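Local atomic coordinates of major capsid protein (PDB entry 5TIP), a protein that self-assembles as trimers into the large icosahedral capsid of a chlorella virus and carries N-linked glycans. Residues 313-318 with 378-383. Numbering follows the deposited sequence.
Sequences DSAKIQ and LSLTYK
Thr381 stands opposite two residues, Asp313 and Ser314, across two antiparallel strand segments, and its carbonyl takes a backbone N-H from each. The bond from Asp313 N to Thr381 O is 2.8 Å long, whereas Ser314 N reaches the same oxygen at 3.1 Å. Two residues set against one in this way define a classic beta bulge, and Asp313, with psi -51°, has left the extended conformation there. The side chains of Asp313 and Thr381 run side by side in the same direction, while Asp313 CB packs 3.7 Å from Lys383 CG. Farther out the polar ends part: Asp313 OD2 is hydrogen-bonded to the side-chain amide of Gln245 (NE2), and Lys383 NZ forms a salt bridge with Glu307. From Ser314 onward the ladder is regular, with Ser314–Thr381 and Lys316–Ser379 as hydrogen-bonded pairs and Ala315–Leu380 and Ile317–Leu378 as non-hydrogen-bonded ones. It joins strands 312-319 and 376-387 in one sheet of the capsid protein's C-terminal domain, which belongs to the hexon-like family of double jelly-roll folds. Ser379 is gripped through its backbone in both directions: its N-H bonds to Lys316 O (2.8 Å between Ser379 N and that oxygen) and its carbonyl accepts from Lys316 N. On the same face Ser379 CB lies 3.9 Å from Lys316 CG; Ser379 OG, anti to its backbone N (chi1 -177°), hydrogen-bonds to Asn249 OD1 on the neighbouring strand 247-251. Next along this partly exposed face, a water bridges Ser314 OG and Thr381 OG1, 3.1 Å from each hydroxyl. The other face is buried and apolar: Ala315 CB meets Leu380 CD2, and Leu378 CD1 rests 3.9 Å from Ile317 CG1, with Leu261 and Phe265 of strand 257-266 packing against Ile317 and Leu380 respectively.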
ATOM      1  N   ASP A 313       3.008  -6.974 -29.248  1.00 27.90           N
ATOM      2  CA  ASP A 313       3.107  -5.617 -29.775  1.00 28.84           C
ATOM      3  C   ASP A 313       1.799  -4.847 -29.634  1.00 28.75           C
ATOM      4  O   ASP A 313       1.793  -3.724 -29.124  1.00 29.25           O
ATOM      5  CB  ASP A 313       3.533  -5.639 -31.246  1.00 31.37           C
ATOM      6  CG  ASP A 313       3.575  -4.253 -31.856  1.00 33.78           C
ATOM      7  OD1 ASP A 313       4.186  -3.354 -31.241  1.00 35.24           O
ATOM      8  OD2 ASP A 313       2.996  -4.058 -32.944  1.00 35.62           O
ATOM      9  N   SER A 314       0.692  -5.428 -30.089  1.00 28.11           N
ATOM     10  CA  SER A 314      -0.604  -4.774 -29.992  1.00 27.00           C
ATOM     11  C   SER A 314      -1.683  -5.835 -29.849  1.00 25.93           C
ATOM     12  O   SER A 314      -1.459  -7.015 -30.124  1.00 26.23           O
ATOM     13  CB  SER A 314      -0.876  -3.883 -31.210  1.00 33.30           C
ATOM     14  OG  SER A 314      -0.927  -4.647 -32.404  1.00 40.27           O
ATOM     15  N   ALA A 315      -2.865  -5.402 -29.412  1.00 24.70           N
ATOM     16  CA  ALA A 315      -3.961  -6.336 -29.212  1.00 25.17           C
ATOM     17  C   ALA A 315      -5.288  -5.594 -29.222  1.00 28.89           C
ATOM     18  O   ALA A 315      -5.356  -4.405 -28.902  1.00 31.86           O
ATOM     19  CB  ALA A 315      -3.803  -7.112 -27.898  1.00 26.60           C
ATOM     20  N   LYS A 316      -6.339  -6.321 -29.592  1.00 30.64           N
ATOM     21  CA  LYS A 316      -7.706  -5.829 -29.507  1.00 29.65           C
ATOM     22  C   LYS A 316      -8.628  -7.033 -29.405  1.00 27.63           C
ATOM     23  O   LYS A 316      -8.258  -8.153 -29.765  1.00 26.91           O
ATOM     24  CB  LYS A 316      -8.086  -4.961 -30.711  1.00 32.07           C
ATOM     25  CG  LYS A 316      -8.280  -5.744 -32.004  1.00 33.59           C
ATOM     26  CD  LYS A 316      -8.751  -4.848 -33.139  1.00 34.72           C
ATOM     27  CE  LYS A 316      -8.822  -5.611 -34.454  1.00 40.42           C
ATOM     28  NZ  LYS A 316      -9.206  -4.724 -35.587  1.00 41.96           N
ATOM     29  N   ILE A 317      -9.834  -6.788 -28.908  1.00 29.20           N
ATOM     30  CA  ILE A 317     -10.852  -7.820 -28.770  1.00 30.52           C
ATOM     31  C   ILE A 317     -11.960  -7.535 -29.770  1.00 33.28           C
ATOM     32  O   ILE A 317     -12.390  -6.385 -29.925  1.00 34.77           O
ATOM     33  CB  ILE A 317     -11.410  -7.883 -27.335  1.00 29.28           C
ATOM     34  CG1 ILE A 317     -10.288  -8.186 -26.341  1.00 28.43           C
ATOM     35  CG2 ILE A 317     -12.506  -8.930 -27.232  1.00 28.46           C
ATOM     36  CD1 ILE A 317     -10.736  -8.162 -24.899  1.00 29.42           C
ATOM     37  N   GLN A 318     -12.414  -8.578 -30.458  1.00 34.99           N
ATOM     38  CA  GLN A 318     -13.506  -8.471 -31.411  1.00 39.54           C
ATOM     39  C   GLN A 318     -14.727  -9.197 -30.867  1.00 40.69           C
ATOM     40  O   GLN A 318     -14.621 -10.316 -30.351  1.00 38.82           O
ATOM     41  CB  GLN A 318     -13.113  -9.047 -32.775  1.00 42.52           C
ATOM     42  CG  GLN A 318     -12.020  -8.263 -33.489  1.00 45.76           C
ATOM     43  CD  GLN A 318     -11.843  -8.688 -34.936  1.00 50.13           C
ATOM     44  OE1 GLN A 318     -12.797  -9.104 -35.594  1.00 54.39           O
ATOM     45  NE2 GLN A 318     -10.616  -8.584 -35.440  1.00 49.76           N
ATOM     46  N   LEU A 378      -9.695 -12.615 -29.497  1.00 33.26           N
ATOM     47  CA  LEU A 378      -8.556 -11.799 -29.097  1.00 31.42           C
ATOM     48  C   LEU A 378      -7.585 -11.726 -30.270  1.00 33.36           C
ATOM     49  O   LEU A 378      -6.908 -12.710 -30.585  1.00 38.85           O
ATOM     50  CB  LEU A 378      -7.880 -12.380 -27.858  1.00 32.10           C
ATOM     51  CG  LEU A 378      -6.631 -11.647 -27.367  1.00 31.86           C
ATOM     52  CD1 LEU A 378      -6.970 -10.239 -26.902  1.00 32.76           C
ATOM     53  CD2 LEU A 378      -5.943 -12.434 -26.262  1.00 31.56           C
ATOM     54  N   SER A 379      -7.526 -10.569 -30.921  1.00 33.22           N
ATOM     55  CA  SER A 379      -6.644 -10.366 -32.062  1.00 32.47           C
ATOM     56  C   SER A 379      -5.291  -9.877 -31.559  1.00 31.99           C
ATOM     57  O   SER A 379      -5.206  -8.826 -30.915  1.00 30.94           O
ATOM     58  CB  SER A 379      -7.251  -9.367 -33.046  1.00 36.31           C
ATOM     59  OG  SER A 379      -6.432  -9.213 -34.191  1.00 41.61           O
ATOM     60  N   LEU A 380      -4.238 -10.629 -31.864  1.00 35.14           N
ATOM     61  CA  LEU A 380      -2.904 -10.358 -31.352  1.00 35.66           C
ATOM     62  C   LEU A 380      -1.956 -10.021 -32.494  1.00 38.90           C
ATOM     63  O   LEU A 380      -2.130 -10.479 -33.626  1.00 41.79           O
ATOM     64  CB  LEU A 380      -2.354 -11.558 -30.573  1.00 33.96           C
ATOM     65  CG  LEU A 380      -3.138 -12.013 -29.343  1.00 34.28           C
ATOM     66  CD1 LEU A 380      -2.510 -13.263 -28.756  1.00 36.56           C
ATOM     67  CD2 LEU A 380      -3.190 -10.902 -28.308  1.00 34.82           C
ATOM     68  N   THR A 381      -0.953  -9.204 -32.180  1.00 38.07           N
ATOM     69  CA  THR A 381       0.142  -8.911 -33.094  1.00 37.73           C
ATOM     70  C   THR A 381       1.430  -8.880 -32.289  1.00 34.91           C
ATOM     71  O   THR A 381       1.521  -8.158 -31.292  1.00 33.56           O
ATOM     72  CB  THR A 381      -0.066  -7.577 -33.822  1.00 40.05           C
ATOM     73  OG1 THR A 381      -1.251  -7.647 -34.625  1.00 39.65           O
ATOM     74  CG2 THR A 381       1.127  -7.265 -34.718  1.00 41.84           C
ATOM     75  N   TYR A 382       2.413  -9.662 -32.717  1.00 33.81           N
ATOM     76  CA  TYR A 382       3.654  -9.822 -31.976  1.00 30.52           C
ATOM     77  C   TYR A 382       4.734  -8.896 -32.519  1.00 29.35           C
ATOM     78  O   TYR A 382       4.704  -8.472 -33.677  1.00 31.27           O
ATOM     79  CB  TYR A 382       4.134 -11.274 -32.034  1.00 29.90           C
ATOM     80  CG  TYR A 382       3.114 -12.262 -31.524  1.00 28.63           C
ATOM     81  CD1 TYR A 382       2.900 -12.428 -30.165  1.00 29.49           C
ATOM     82  CD2 TYR A 382       2.355 -13.021 -32.404  1.00 29.84           C
ATOM     83  CE1 TYR A 382       1.966 -13.326 -29.696  1.00 31.92           C
ATOM     84  CE2 TYR A 382       1.417 -13.922 -31.942  1.00 31.45           C
ATOM     85  CZ  TYR A 382       1.226 -14.070 -30.586  1.00 33.02           C
ATOM     86  OH  TYR A 382       0.293 -14.964 -30.115  1.00 37.00           O
ATOM     87  N   LYS A 383       5.692  -8.581 -31.654  1.00 30.56           N
ATOM     88  CA  LYS A 383       6.856  -7.826 -32.075  1.00 33.45           C
ATOM     89  C   LYS A 383       7.756  -8.689 -32.952  1.00 35.96           C
ATOM     90  O   LYS A 383       7.642  -9.918 -32.992  1.00 38.48           O
ATOM     91  CB  LYS A 383       7.639  -7.322 -30.862  1.00 29.66           C
ATOM     92  CG  LYS A 383       6.829  -6.463 -29.908  1.00 28.54           C
ATOM     93  CD  LYS A 383       7.663  -6.071 -28.702  1.00 29.07           C
ATOM     94  CE  LYS A 383       6.849  -5.280 -27.693  1.00 29.26           C
ATOM     95  NZ  LYS A 383       7.650  -4.969 -26.477  1.00 31.52           N
TER
HETATM   96  O   HOH W   1      -3.507  -6.058 -33.222  1.00 34.64           O